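Local coordinates for catalase-3 (Neurospora crassa, PDB 4AJ9), which uses heme to break down hydrogen peroxide into oxygen and water, an activity that probably protects the cell from peroxide damage, at residues C[577-588]-C[612-623]; C[80-88]-C[216-224]. One frame throughout, in Å; residues are numbered along the deposited sequence.

Interaction 1 (C[577-588]-C[612-623]); sequences YSAADATAFDAV and RPSQILTDGYRW
R612, in the first turn of helix 612-622, grips the backbone of the facing loop with a single nitrogen: NH1 donates to Y577 O and to S578 O, each at 2.9 Å. The two bonds differ in approach. S578 O lies in the guanidinium plane, yet NH1 stands above that carbonyl's own plane, whereas NH1 is only slightly tilted from the carbonyl plane of Y577. Bends at chi2 and chi3 (59° and 55°) curl the arginine chain so that NH1 reaches both carbonyls. Beside it, P613 CG sits over one face of the Y577 ring in a CH-pi contact, 4.0 Å from the centroid, while I616 CD1 comes to the ring's edge and also meets A580 CB. Further along, A582 CB nestles against the helix, 3.5 Å from D619 CB and near W623 CZ3, and V588 CG1 touches both I616 CG2 and L617 CD1.

The second shell fixes the loop. D581 OD2 takes T583 N in an Asx turn and T583 OG1 at 2.6 Å, from opposite faces of the carboxylate. Two waters lie between D581 and D619, whose carboxylates would otherwise probably repel, and one of them accepts from A582 N.

Helix 612-622 is the crossover of the beta-alpha-beta unit joining strands 587-590 and 627-630. I616 and V588 both reach L537 of strand 533-537, and Y577 packs on I565 of strand 561-566.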
ATOM      1  N   TYR C 577      35.013  32.159   8.717  1.00  6.16           N
ATOM      2  CA  TYR C 577      36.011  31.115   8.511  1.00  6.38           C
ATOM      3  C   TYR C 577      35.523  29.782   9.047  1.00  9.53           C
ATOM      4  O   TYR C 577      35.808  28.736   8.460  1.00  6.73           O
ATOM      5  CB  TYR C 577      37.353  31.490   9.141  1.00  7.84           C
ATOM      6  CG  TYR C 577      38.167  32.374   8.238  1.00  6.98           C
ATOM      7  CD1 TYR C 577      38.701  31.876   7.051  1.00  6.27           C
ATOM      8  CD2 TYR C 577      38.381  33.711   8.545  1.00  8.33           C
ATOM      9  CE1 TYR C 577      39.438  32.676   6.208  1.00 10.03           C
ATOM     10  CE2 TYR C 577      39.124  34.530   7.704  1.00  8.23           C
ATOM     11  CZ  TYR C 577      39.652  34.008   6.537  1.00 11.86           C
ATOM     12  OH  TYR C 577      40.389  34.815   5.688  1.00  8.81           O
ATOM     13  N   SER C 578      34.772  29.831  10.144  1.00  8.14           N
ATOM     14  CA  SER C 578      34.254  28.619  10.785  1.00  6.80           C
ATOM     15  C   SER C 578      33.377  27.841   9.811  1.00  6.42           C
ATOM     16  O   SER C 578      33.475  26.615   9.709  1.00  7.40           O
ATOM     17  CB  SER C 578      33.461  28.979  12.054  1.00  9.62           C
ATOM     18  OG  SER C 578      32.954  27.816  12.699  1.00  8.39           O
ATOM     19  N   ALA C 579      32.547  28.568   9.071  1.00 10.40           N
ATOM     20  CA  ALA C 579      31.589  27.967   8.152  1.00 12.30           C
ATOM     21  C   ALA C 579      32.172  27.667   6.771  1.00 10.39           C
ATOM     22  O   ALA C 579      31.511  27.033   5.942  1.00 12.23           O
ATOM     23  CB  ALA C 579      30.366  28.862   8.020  1.00  9.08           C
ATOM     24  N   ALA C 580      33.395  28.120   6.516  1.00  7.09           N
ATOM     25  CA  ALA C 580      33.965  28.043   5.165  1.00  8.18           C
ATOM     26  C   ALA C 580      34.835  26.817   4.919  1.00 11.89           C
ATOM     27  O   ALA C 580      35.474  26.279   5.831  1.00  9.49           O
ATOM     28  CB  ALA C 580      34.748  29.300   4.840  1.00  7.53           C
ATOM     29  N   ASP C 581      34.863  26.388   3.665  1.00 12.50           N
ATOM     30  CA  ASP C 581      35.745  25.311   3.249  1.00  7.31           C
ATOM     31  C   ASP C 581      36.119  25.509   1.780  1.00  7.16           C
ATOM     32  O   ASP C 581      35.341  26.057   1.008  1.00  6.94           O
ATOM     33  CB  ASP C 581      35.076  23.955   3.466  1.00  6.14           C
ATOM     34  CG  ASP C 581      36.037  22.802   3.278  1.00  6.81           C
ATOM     35  OD1 ASP C 581      36.753  22.456   4.249  1.00  8.25           O
ATOM     36  OD2 ASP C 581      36.084  22.251   2.160  1.00  6.76           O
ATOM     37  N   ALA C 582      37.304  25.063   1.392  1.00  7.48           N
ATOM     38  CA  ALA C 582      37.753  25.255   0.017  1.00  9.29           C
ATOM     39  C   ALA C 582      36.856  24.533  -0.991  1.00  8.71           C
ATOM     40  O   ALA C 582      36.757  24.956  -2.143  1.00  9.17           O
ATOM     41  CB  ALA C 582      39.189  24.795  -0.142  1.00  7.96           C
ATOM     42  N   THR C 583      36.226  23.438  -0.558  1.00  8.07           N
ATOM     43  CA  THR C 583      35.381  22.630  -1.438  1.00  5.55           C
ATOM     44  C   THR C 583      34.223  23.433  -2.033  1.00  8.13           C
ATOM     45  O   THR C 583      33.632  23.023  -3.035  1.00  7.83           O
ATOM     46  CB  THR C 583      34.784  21.390  -0.717  1.00  4.77           C
ATOM     47  OG1 THR C 583      34.100  21.801   0.477  1.00  4.68           O
ATOM     48  CG2 THR C 583      35.863  20.368  -0.379  1.00  8.33           C
ATOM     49  N   ALA C 584      33.895  24.565  -1.413  1.00  5.47           N
ATOM     50  CA  ALA C 584      32.753  25.374  -1.842  1.00  6.96           C
ATOM     51  C   ALA C 584      33.060  26.267  -3.039  1.00  9.51           C
ATOM     52  O   ALA C 584      32.152  26.837  -3.650  1.00 11.35           O
ATOM     53  CB  ALA C 584      32.244  26.225  -0.699  1.00  9.91           C
ATOM     54  N   PHE C 585      34.339  26.392  -3.366  1.00  6.85           N
ATOM     55  CA  PHE C 585      34.768  27.390  -4.332  1.00  9.13           C
ATOM     56  C   PHE C 585      35.553  26.790  -5.482  1.00  8.04           C
ATOM     57  O   PHE C 585      36.159  25.733  -5.359  1.00  9.92           O
ATOM     58  CB  PHE C 585      35.614  28.468  -3.640  1.00 12.92           C
ATOM     59  CG  PHE C 585      34.994  28.987  -2.379  1.00  8.67           C
ATOM     60  CD1 PHE C 585      33.818  29.708  -2.427  1.00  4.25           C
ATOM     61  CD2 PHE C 585      35.572  28.730  -1.152  1.00  9.96           C
ATOM     62  CE1 PHE C 585      33.235  30.181  -1.271  1.00  9.43           C
ATOM     63  CE2 PHE C 585      34.995  29.206   0.007  1.00 13.59           C
ATOM     64  CZ  PHE C 585      33.820  29.916  -0.054  1.00  7.51           C
ATOM     65  N   ASP C 586      35.539  27.494  -6.605  1.00 10.47           N
ATOM     66  CA  ASP C 586      36.289  27.076  -7.770  1.00  8.71           C
ATOM     67  C   ASP C 586      37.630  27.809  -7.820  1.00  6.33           C
ATOM     68  O   ASP C 586      38.554  27.384  -8.516  1.00 11.01           O
ATOM     69  CB  ASP C 586      35.466  27.318  -9.033  1.00  8.96           C
ATOM     70  CG  ASP C 586      34.153  26.569  -9.012  1.00 12.93           C
ATOM     71  OD1 ASP C 586      34.210  25.325  -9.026  1.00 13.34           O
ATOM     72  OD2 ASP C 586      33.070  27.215  -8.991  1.00  9.30           O
ATOM     73  N   ALA C 587      37.730  28.896  -7.061  1.00  8.45           N
ATOM     74  CA  ALA C 587      38.983  29.646  -6.934  1.00  6.77           C
ATOM     75  C   ALA C 587      39.080  30.266  -5.536  1.00 10.75           C
ATOM     76  O   ALA C 587      38.065  30.582  -4.923  1.00 11.80           O
ATOM     77  CB  ALA C 587      39.068  30.729  -8.022  1.00 10.65           C
ATOM     78  N   VAL C 588      40.298  30.423  -5.024  1.00  8.73           N
ATOM     79  CA  VAL C 588      40.498  31.000  -3.696  1.00  7.80           C
ATOM     80  C   VAL C 588      41.471  32.177  -3.767  1.00 11.26           C
ATOM     81  O   VAL C 588      42.592  32.039  -4.250  1.00 11.88           O
ATOM     82  CB  VAL C 588      41.017  29.955  -2.696  1.00 12.47           C
ATOM     83  CG1 VAL C 588      41.286  30.600  -1.342  1.00  9.13           C
ATOM     84  CG2 VAL C 588      40.009  28.834  -2.559  1.00  7.81           C
ATOM     85  N   ARG C 612      42.451  27.242   9.996  1.00 10.00           N
ATOM     86  CA  ARG C 612      41.396  27.242   8.972  1.00 10.43           C
ATOM     87  C   ARG C 612      41.702  28.073   7.712  1.00  6.09           C
ATOM     88  O   ARG C 612      41.563  27.571   6.598  1.00  7.90           O
ATOM     89  CB  ARG C 612      40.037  27.619   9.584  1.00  6.77           C
ATOM     90  CG  ARG C 612      38.893  27.796   8.581  1.00  9.67           C
ATOM     91  CD  ARG C 612      38.610  26.538   7.742  1.00  7.63           C
ATOM     92  NE  ARG C 612      38.355  25.339   8.539  1.00  8.68           N
ATOM     93  CZ  ARG C 612      37.199  25.041   9.123  1.00 10.65           C
ATOM     94  NH1 ARG C 612      36.172  25.873   9.034  1.00  8.18           N
ATOM     95  NH2 ARG C 612      37.076  23.906   9.813  1.00 10.07           N
ATOM     96  N   PRO C 613      42.126  29.340   7.878  1.00  8.55           N
ATOM     97  CA  PRO C 613      42.498  30.102   6.676  1.00  5.56           C
ATOM     98  C   PRO C 613      43.578  29.375   5.876  1.00 11.01           C
ATOM     99  O   PRO C 613      43.431  29.217   4.661  1.00  9.56           O
ATOM    100  CB  PRO C 613      43.021  31.425   7.247  1.00 10.55           C
ATOM    101  CG  PRO C 613      42.299  31.563   8.577  1.00 10.92           C
ATOM    102  CD  PRO C 613      42.235  30.147   9.107  1.00  6.77           C
ATOM    103  N   SER C 614      44.633  28.917   6.550  1.00 12.11           N
ATOM    104  CA  SER C 614      45.691  28.159   5.887  1.00 12.30           C
ATOM    105  C   SER C 614      45.183  26.879   5.229  1.00 15.87           C
ATOM    106  O   SER C 614      45.657  26.498   4.161  1.00  7.71           O
ATOM    107  CB  SER C 614      46.806  27.798   6.872  1.00 15.37           C
ATOM    108  OG  SER C 614      47.408  28.956   7.408  1.00 23.19           O
ATOM    109  N   GLN C 615      44.246  26.194   5.878  1.00  7.50           N
ATOM    110  CA  GLN C 615      43.769  24.917   5.346  1.00 10.94           C
ATOM    111  C   GLN C 615      43.008  25.149   4.045  1.00  5.76           C
ATOM    112  O   GLN C 615      43.136  24.378   3.095  1.00  9.84           O
ATOM    113  CB  GLN C 615      42.875  24.196   6.361  1.00  9.91           C
ATOM    114  CG  GLN C 615      42.554  22.753   5.984  1.00  6.67           C
ATOM    115  CD  GLN C 615      43.790  21.885   5.920  1.00 16.45           C
ATOM    116  OE1 GLN C 615      44.505  21.730   6.913  1.00 10.78           O
ATOM    117  NE2 GLN C 615      44.048  21.299   4.748  1.00 14.01           N
ATOM    118  N   ILE C 616      42.212  26.214   4.021  1.00  6.48           N
ATOM    119  CA  ILE C 616      41.447  26.588   2.836  1.00  7.49           C
ATOM    120  C   ILE C 616      42.365  26.876   1.655  1.00 12.22           C
ATOM    121  O   ILE C 616      42.109  26.434   0.530  1.00  9.57           O
ATOM    122  CB  ILE C 616      40.551  27.814   3.106  1.00  7.69           C
ATOM    123  CG1 ILE C 616      39.453  27.461   4.116  1.00 10.14           C
ATOM    124  CG2 ILE C 616      39.892  28.300   1.808  1.00  9.81           C
ATOM    125  CD1 ILE C 616      38.575  28.635   4.509  1.00  7.22           C
ATOM    126  N   LEU C 617      43.436  27.626   1.901  1.00 14.37           N
ATOM    127  CA  LEU C 617      44.352  27.974   0.817  1.00 12.90           C
ATOM    128  C   LEU C 617      45.123  26.741   0.377  1.00 11.13           C
ATOM    129  O   LEU C 617      45.373  26.550  -0.813  1.00  9.51           O
ATOM    130  CB  LEU C 617      45.320  29.071   1.251  1.00 14.06           C
ATOM    131  CG  LEU C 617      46.146  29.709   0.132  1.00 16.58           C
ATOM    132  CD1 LEU C 617      45.226  30.251  -0.944  1.00  7.96           C
ATOM    133  CD2 LEU C 617      47.052  30.819   0.683  1.00  7.04           C
ATOM    134  N   THR C 618      45.496  25.910   1.348  1.00  6.17           N
ATOM    135  CA  THR C 618      46.204  24.667   1.075  1.00 11.38           C
ATOM    136  C   THR C 618      45.343  23.704   0.249  1.00 19.75           C
ATOM    137  O   THR C 618      45.812  23.155  -0.756  1.00  8.87           O
ATOM    138  CB  THR C 618      46.670  23.983   2.388  1.00 10.67           C
ATOM    139  OG1 THR C 618      47.609  24.835   3.067  1.00 11.85           O
ATOM    140  CG2 THR C 618      47.324  22.643   2.106  1.00 16.48           C
ATOM    141  N   ASP C 619      44.093  23.507   0.667  1.00 10.53           N
ATOM    142  CA  ASP C 619      43.175  22.625  -0.055  1.00 10.59           C
ATOM    143  C   ASP C 619      43.004  23.137  -1.478  1.00  7.57           C
ATOM    144  O   ASP C 619      43.137  22.386  -2.433  1.00 11.50           O
ATOM    145  CB  ASP C 619      41.790  22.576   0.610  1.00  7.75           C
ATOM    146  CG  ASP C 619      41.771  21.795   1.931  1.00  9.90           C
ATOM    147  OD1 ASP C 619      42.645  20.933   2.154  1.00  8.36           O
ATOM    148  OD2 ASP C 619      40.855  22.045   2.751  1.00  7.99           O
ATOM    149  N   GLY C 620      42.688  24.419  -1.606  1.00  6.92           N
ATOM    150  CA  GLY C 620      42.456  25.025  -2.902  1.00 11.74           C
ATOM    151  C   GLY C 620      43.636  24.755  -3.813  1.00  9.33           C
ATOM    152  O   GLY C 620      43.473  24.329  -4.961  1.00  7.96           O
ATOM    153  N   TYR C 621      44.837  24.976  -3.289  1.00  8.67           N
ATOM    154  CA  TYR C 621      46.036  24.718  -4.082  1.00 11.85           C
ATOM    155  C   TYR C 621      46.194  23.242  -4.435  1.00 11.18           C
ATOM    156  O   TYR C 621      46.406  22.904  -5.597  1.00 13.40           O
ATOM    157  CB  TYR C 621      47.296  25.225  -3.395  1.00  9.97           C
ATOM    158  CG  TYR C 621      48.552  24.854  -4.156  1.00  9.60           C
ATOM    159  CD1 TYR C 621      49.023  25.649  -5.205  1.00 15.10           C
ATOM    160  CD2 TYR C 621      49.256  23.708  -3.838  1.00 11.38           C
ATOM    161  CE1 TYR C 621      50.174  25.300  -5.906  1.00 13.73           C
ATOM    162  CE2 TYR C 621      50.395  23.353  -4.531  1.00 20.09           C
ATOM    163  CZ  TYR C 621      50.853  24.147  -5.558  1.00 19.09           C
ATOM    164  OH  TYR C 621      51.994  23.761  -6.226  1.00 15.48           O
ATOM    165  N   ARG C 622      46.098  22.362  -3.440  1.00  8.96           N
ATOM    166  CA  ARG C 622      46.323  20.941  -3.687  1.00  9.39           C
ATOM    167  C   ARG C 622      45.282  20.295  -4.600  1.00 10.00           C
ATOM    168  O   ARG C 622      45.564  19.306  -5.264  1.00 11.13           O
ATOM    169  CB  ARG C 622      46.391  20.167  -2.374  1.00 11.56           C
ATOM    170  CG  ARG C 622      47.752  19.562  -2.129  1.00 27.53           C
ATOM    171  CD  ARG C 622      48.605  20.434  -1.250  1.00 21.45           C
ATOM    172  NE  ARG C 622      48.419  20.083   0.149  1.00 29.09           N
ATOM    173  CZ  ARG C 622      49.402  19.858   1.017  1.00 23.67           C
ATOM    174  NH1 ARG C 622      50.675  19.937   0.645  1.00 31.43           N
ATOM    175  NH2 ARG C 622      49.100  19.540   2.267  1.00 10.66           N
ATOM    176  N   TRP C 623      44.074  20.841  -4.599  1.00  8.34           N
ATOM    177  CA  TRP C 623      42.991  20.323  -5.418  1.00 13.53           C
ATOM    178  C   TRP C 623      42.989  20.936  -6.818  1.00  9.31           C
ATOM    179  O   TRP C 623      42.045  20.744  -7.594  1.00 14.45           O
ATOM    180  CB  TRP C 623      41.662  20.573  -4.705  1.00  8.96           C
ATOM    181  CG  TRP C 623      41.579  19.823  -3.404  1.00  7.86           C
ATOM    182  CD1 TRP C 623      42.337  18.752  -3.029  1.00 10.76           C
ATOM    183  CD2 TRP C 623      40.690  20.087  -2.316  1.00  7.94           C
ATOM    184  NE1 TRP C 623      41.968  18.325  -1.772  1.00  8.86           N
ATOM    185  CE2 TRP C 623      40.961  19.132  -1.311  1.00 10.53           C
ATOM    186  CE3 TRP C 623      39.686  21.040  -2.092  1.00  6.01           C
ATOM    187  CZ2 TRP C 623      40.264  19.101  -0.098  1.00  6.59           C
ATOM    188  CZ3 TRP C 623      38.999  21.014  -0.881  1.00  5.76           C
ATOM    189  CH2 TRP C 623      39.287  20.042   0.093  1.00  5.71           C
TER
HETATM  190  O   HOH W   1      34.313  23.385  10.692  1.00 10.75           O
HETATM  191  O   HOH W   2      39.156  21.056   4.629  1.00 13.34           O
HETATM  192  O   HOH W   3      39.236  24.062   3.139  1.00 13.83           O

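Interaction 2 (C[80-88]-C[216-224]); sequences DWSNITAAS and LVTEDGKSK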
ATOM      1  N   ASP C  80      12.804  21.528 -38.432  1.00  8.25           N
ATOM      2  CA  ASP C  80      11.766  20.573 -38.755  1.00  8.58           C
ATOM      3  C   ASP C  80      12.476  19.285 -39.112  1.00 11.13           C
ATOM      4  O   ASP C  80      13.072  19.189 -40.178  1.00 10.02           O
ATOM      5  CB  ASP C  80      10.982  21.091 -39.962  1.00 11.01           C
ATOM      6  CG  ASP C  80       9.973  20.094 -40.488  1.00 14.85           C
ATOM      7  OD1 ASP C  80      10.070  18.893 -40.164  1.00 16.26           O
ATOM      8  OD2 ASP C  80       9.075  20.523 -41.236  1.00 14.57           O
ATOM      9  N   TRP C  81      12.433  18.302 -38.218  1.00  9.14           N
ATOM     10  CA  TRP C  81      13.173  17.062 -38.441  1.00  7.29           C
ATOM     11  C   TRP C  81      12.296  15.921 -38.950  1.00  7.69           C
ATOM     12  O   TRP C  81      12.632  14.753 -38.784  1.00  9.77           O
ATOM     13  CB  TRP C  81      13.924  16.652 -37.174  1.00 10.10           C
ATOM     14  CG  TRP C  81      14.768  17.753 -36.652  1.00  6.76           C
ATOM     15  CD1 TRP C  81      14.621  18.417 -35.465  1.00 11.97           C
ATOM     16  CD2 TRP C  81      15.881  18.362 -37.316  1.00 12.75           C
ATOM     17  NE1 TRP C  81      15.581  19.395 -35.348  1.00  8.99           N
ATOM     18  CE2 TRP C  81      16.371  19.377 -36.468  1.00 11.58           C
ATOM     19  CE3 TRP C  81      16.511  18.147 -38.544  1.00 18.29           C
ATOM     20  CZ2 TRP C  81      17.463  20.175 -36.811  1.00 14.95           C
ATOM     21  CZ3 TRP C  81      17.598  18.939 -38.883  1.00 23.88           C
ATOM     22  CH2 TRP C  81      18.062  19.938 -38.018  1.00 25.25           C
ATOM     23  N   SER C  82      11.189  16.262 -39.603  1.00 10.02           N
ATOM     24  CA  SER C  82      10.265  15.240 -40.098  1.00  6.85           C
ATOM     25  C   SER C  82      10.938  14.333 -41.116  1.00  9.74           C
ATOM     26  O   SER C  82      10.441  13.247 -41.416  1.00 14.51           O
ATOM     27  CB  SER C  82       9.016  15.885 -40.718  1.00 12.40           C
ATOM     28  OG  SER C  82       9.351  16.600 -41.895  1.00 18.03           O
ATOM     29  N   ASN C  83      12.066  14.784 -41.657  1.00 12.44           N
ATOM     30  CA  ASN C  83      12.844  13.966 -42.580  1.00 14.47           C
ATOM     31  C   ASN C  83      13.486  12.763 -41.899  1.00 11.53           C
ATOM     32  O   ASN C  83      13.879  11.802 -42.569  1.00 10.05           O
ATOM     33  CB  ASN C  83      13.912  14.802 -43.304  1.00 18.10           C
ATOM     34  CG  ASN C  83      14.845  15.538 -42.339  1.00 33.23           C
ATOM     35  OD1 ASN C  83      14.418  16.043 -41.293  1.00 26.29           O
ATOM     36  ND2 ASN C  83      16.122  15.611 -42.697  1.00 32.54           N
ATOM     37  N   ILE C  84      13.601  12.809 -40.575  1.00  6.97           N
ATOM     38  CA  ILE C  84      14.139  11.659 -39.837  1.00  6.55           C
ATOM     39  C   ILE C  84      13.194  11.095 -38.778  1.00  6.10           C
ATOM     40  O   ILE C  84      13.369   9.958 -38.339  1.00 11.36           O
ATOM     41  CB  ILE C  84      15.501  11.963 -39.157  1.00 10.15           C
ATOM     42  CG1 ILE C  84      15.383  13.186 -38.247  1.00  6.95           C
ATOM     43  CG2 ILE C  84      16.598  12.166 -40.209  1.00 11.13           C
ATOM     44  CD1 ILE C  84      16.587  13.391 -37.352  1.00 11.38           C
ATOM     45  N   THR C  85      12.213  11.879 -38.349  1.00  8.46           N
ATOM     46  CA  THR C  85      11.297  11.408 -37.309  1.00  6.73           C
ATOM     47  C   THR C  85       9.943  12.085 -37.390  1.00  6.04           C
ATOM     48  O   THR C  85       9.858  13.271 -37.694  1.00  7.43           O
ATOM     49  CB  THR C  85      11.893  11.616 -35.895  1.00 10.02           C
ATOM     50  OG1 THR C  85      11.034  11.013 -34.919  1.00  9.17           O
ATOM     51  CG2 THR C  85      12.050  13.110 -35.586  1.00  6.01           C
ATOM     52  N   ALA C  86       8.889  11.315 -37.117  1.00  7.07           N
ATOM     53  CA  ALA C  86       7.528  11.849 -36.996  1.00  7.58           C
ATOM     54  C   ALA C  86       7.273  12.476 -35.633  1.00 10.33           C
ATOM     55  O   ALA C  86       6.179  12.992 -35.385  1.00 12.24           O
ATOM     56  CB  ALA C  86       6.501  10.749 -37.245  1.00  7.14           C
ATOM     57  N   ALA C  87       8.260  12.403 -34.740  1.00  9.30           N
ATOM     58  CA  ALA C  87       8.105  12.947 -33.388  1.00 10.09           C
ATOM     59  C   ALA C  87       7.682  14.414 -33.425  1.00  9.96           C
ATOM     60  O   ALA C  87       8.363  15.250 -34.006  1.00 12.05           O
ATOM     61  CB  ALA C  87       9.395  12.782 -32.589  1.00  7.31           C
ATOM     62  N   SER C  88       6.557  14.716 -32.792  1.00  8.31           N
ATOM     63  CA  SER C  88       5.948  16.034 -32.887  1.00  7.78           C
ATOM     64  C   SER C  88       6.822  17.132 -32.281  1.00 10.54           C
ATOM     65  O   SER C  88       6.862  18.249 -32.784  1.00  9.27           O
ATOM     66  CB  SER C  88       4.568  16.029 -32.218  1.00  7.96           C
ATOM     67  OG  SER C  88       4.100  17.352 -32.016  1.00 13.22           O
ATOM     68  N   LEU C 216      14.577   6.250 -34.830  1.00  5.15           N
ATOM     69  CA  LEU C 216      13.717   7.336 -35.291  1.00  3.61           C
ATOM     70  C   LEU C 216      12.947   6.791 -36.479  1.00  5.90           C
ATOM     71  O   LEU C 216      13.511   6.083 -37.313  1.00  7.17           O
ATOM     72  CB  LEU C 216      14.530   8.573 -35.690  1.00  4.05           C
ATOM     73  CG  LEU C 216      15.317   9.258 -34.577  1.00 12.44           C
ATOM     74  CD1 LEU C 216      15.966  10.538 -35.112  1.00  8.66           C
ATOM     75  CD2 LEU C 216      14.391   9.568 -33.394  1.00  4.26           C
ATOM     76  N   VAL C 217      11.652   7.103 -36.536  1.00  5.88           N
ATOM     77  CA  VAL C 217      10.764   6.554 -37.549  1.00  7.49           C
ATOM     78  C   VAL C 217       9.956   7.681 -38.171  1.00 10.32           C
ATOM     79  O   VAL C 217       9.340   8.476 -37.460  1.00 10.15           O
ATOM     80  CB  VAL C 217       9.810   5.507 -36.942  1.00  5.20           C
ATOM     81  CG1 VAL C 217       8.958   4.850 -38.042  1.00  8.74           C
ATOM     82  CG2 VAL C 217      10.607   4.460 -36.185  1.00  9.36           C
ATOM     83  N   THR C 218       9.992   7.780 -39.499  1.00  9.12           N
ATOM     84  CA  THR C 218       9.249   8.827 -40.192  1.00  8.44           C
ATOM     85  C   THR C 218       7.807   8.378 -40.425  1.00  9.73           C
ATOM     86  O   THR C 218       7.482   7.212 -40.217  1.00  6.61           O
ATOM     87  CB  THR C 218       9.876   9.160 -41.566  1.00  8.59           C
ATOM     88  OG1 THR C 218       9.914   7.975 -42.366  1.00 14.72           O
ATOM     89  CG2 THR C 218      11.285   9.702 -41.410  1.00  9.83           C
ATOM     90  N   GLU C 219       6.962   9.296 -40.893  1.00 11.31           N
ATOM     91  CA  GLU C 219       5.550   8.994 -41.161  1.00 13.73           C
ATOM     92  C   GLU C 219       5.339   7.756 -42.033  1.00 15.40           C
ATOM     93  O   GLU C 219       4.397   6.995 -41.817  1.00 15.06           O
ATOM     94  CB  GLU C 219       4.864  10.176 -41.849  1.00 15.26           C
ATOM     95  CG  GLU C 219       4.970  11.504 -41.126  1.00 22.18           C
ATOM     96  CD  GLU C 219       4.302  11.494 -39.765  1.00 28.30           C
ATOM     97  OE1 GLU C 219       3.614  10.500 -39.437  1.00 27.86           O
ATOM     98  OE2 GLU C 219       4.463  12.488 -39.022  1.00 21.85           O
ATOM     99  N   ASP C 220       6.200   7.564 -43.030  1.00 12.17           N
ATOM    100  CA  ASP C 220       6.020   6.470 -43.978  1.00 15.18           C
ATOM    101  C   ASP C 220       6.585   5.159 -43.448  1.00 15.59           C
ATOM    102  O   ASP C 220       6.477   4.107 -44.085  1.00 17.76           O
ATOM    103  CB  ASP C 220       6.633   6.828 -45.337  1.00 20.37           C
ATOM    104  CG  ASP C 220       8.144   6.874 -45.299  1.00 28.56           C
ATOM    105  OD1 ASP C 220       8.718   6.701 -44.202  1.00 30.36           O
ATOM    106  OD2 ASP C 220       8.758   7.091 -46.365  1.00 34.29           O
ATOM    107  N   GLY C 221       7.192   5.225 -42.272  1.00 13.42           N
ATOM    108  CA  GLY C 221       7.689   4.030 -41.621  1.00 14.11           C
ATOM    109  C   GLY C 221       9.173   3.762 -41.784  1.00 13.09           C
ATOM    110  O   GLY C 221       9.660   2.772 -41.255  1.00 16.21           O
ATOM    111  N   LYS C 222       9.889   4.622 -42.510  1.00 13.51           N
ATOM    112  CA  LYS C 222      11.343   4.482 -42.637  1.00 16.62           C
ATOM    113  C   LYS C 222      12.035   4.783 -41.311  1.00 15.86           C
ATOM    114  O   LYS C 222      11.676   5.734 -40.613  1.00 12.97           O
ATOM    115  CB  LYS C 222      11.899   5.402 -43.731  1.00 20.00           C
ATOM    116  CG  LYS C 222      11.278   5.175 -45.105  1.00 33.59           C
ATOM    117  CD  LYS C 222      11.160   3.685 -45.416  1.00 46.59           C
ATOM    118  CE  LYS C 222       9.811   3.347 -46.054  1.00 47.87           C
ATOM    119  NZ  LYS C 222       9.580   1.874 -46.149  1.00 42.83           N
ATOM    120  N   SER C 223      13.037   3.981 -40.969  1.00 10.04           N
ATOM    121  CA  SER C 223      13.717   4.150 -39.695  1.00  9.22           C
ATOM    122  C   SER C 223      15.216   4.357 -39.837  1.00 12.73           C
ATOM    123  O   SER C 223      15.822   3.957 -40.820  1.00 12.56           O
ATOM    124  CB  SER C 223      13.457   2.945 -38.785  1.00 12.44           C
ATOM    125  OG  SER C 223      13.988   1.757 -39.344  1.00 10.06           O
ATOM    126  N   LYS C 224      15.798   5.001 -38.837  1.00  9.51           N
ATOM    127  CA  LYS C 224      17.238   5.055 -38.680  1.00  6.33           C
ATOM    128  C   LYS C 224      17.514   4.689 -37.237  1.00  9.75           C
ATOM    129  O   LYS C 224      16.681   4.939 -36.371  1.00  7.56           O
ATOM    130  CB  LYS C 224      17.749   6.462 -38.953  1.00  7.63           C
ATOM    131  CG  LYS C 224      17.512   6.927 -40.388  1.00 10.51           C
ATOM    132  CD  LYS C 224      18.134   8.281 -40.634  1.00 23.78           C
ATOM    133  CE  LYS C 224      17.970   8.694 -42.098  1.00 29.54           C
ATOM    134  NZ  LYS C 224      18.390   7.598 -43.012  1.00 27.28           N
TER
HETATM  135  O   HOH W   4       8.085  12.075 -40.619  1.00 11.11           O
HETATM  136  O   HOH W   5      14.174   7.743 -39.899  1.00  9.54           O
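S82 O meets T218 CG2 at 3.6 Å and is also linked to the hairpin by water 4, which donates to it and accepts from E219 N. The same methyl lies 3.5 Å from both N83 O and I84 C. With chi1 at 58°, T218 OG1 sits between N and the carbonyl carbon, donating to D220 OD1, and CG2 falls anti to the carbonyl carbon, against the loop. I84 lays its side chain alongside that of L216, both pointing the same way, with CD1 atoms 3.7 Å apart, while its CG2 brushes the aliphatic end of K224.

T85 points away overall, yet its CB touches L216 CB, 4.0 Å off; its OG1 accepts from A87 N in an ST turn besides bonding to G336 O. A valine here would probably leave A87 N and G336 O without the hydroxyl that links them. A86 N then donates to V217 O at 2.9 Å (158°), the direct hydrogen bond between the segments, and A86 CB lies 3.2 Å from E219 OE2, on a carboxylate that salt bridges from R335 and R416 hold.

The second segment is the tip of the hairpin of strands 214-217 and 223-232, with a type I turn from T218 to G221; 80-88 docks as a loop on this hairpin, part of the catalase fold's antiparallel sheet.

From the N terminus, after strand 68-77 the chain forms loop 80-88, then runs through 127 residues, most of them neither helix nor strand, before hairpin 216-224 returns to that loop and closes interaction 2. Interaction 1 opens far later, in the C-terminal domain of long catalases, and closes a short circuit of 23 residues between 577-588 and 612-623. The two loops therefore follow in series, neither nested nor crossed. One ties the loop after strand 68-77 to the tip of a hairpin in the antiparallel sheet; the other packs a crossover helix on a parallel sheet. Their centres are 52 Å apart, on opposite sides of the chain's centre, illustrating how separate domains are each stitched by their own contacts.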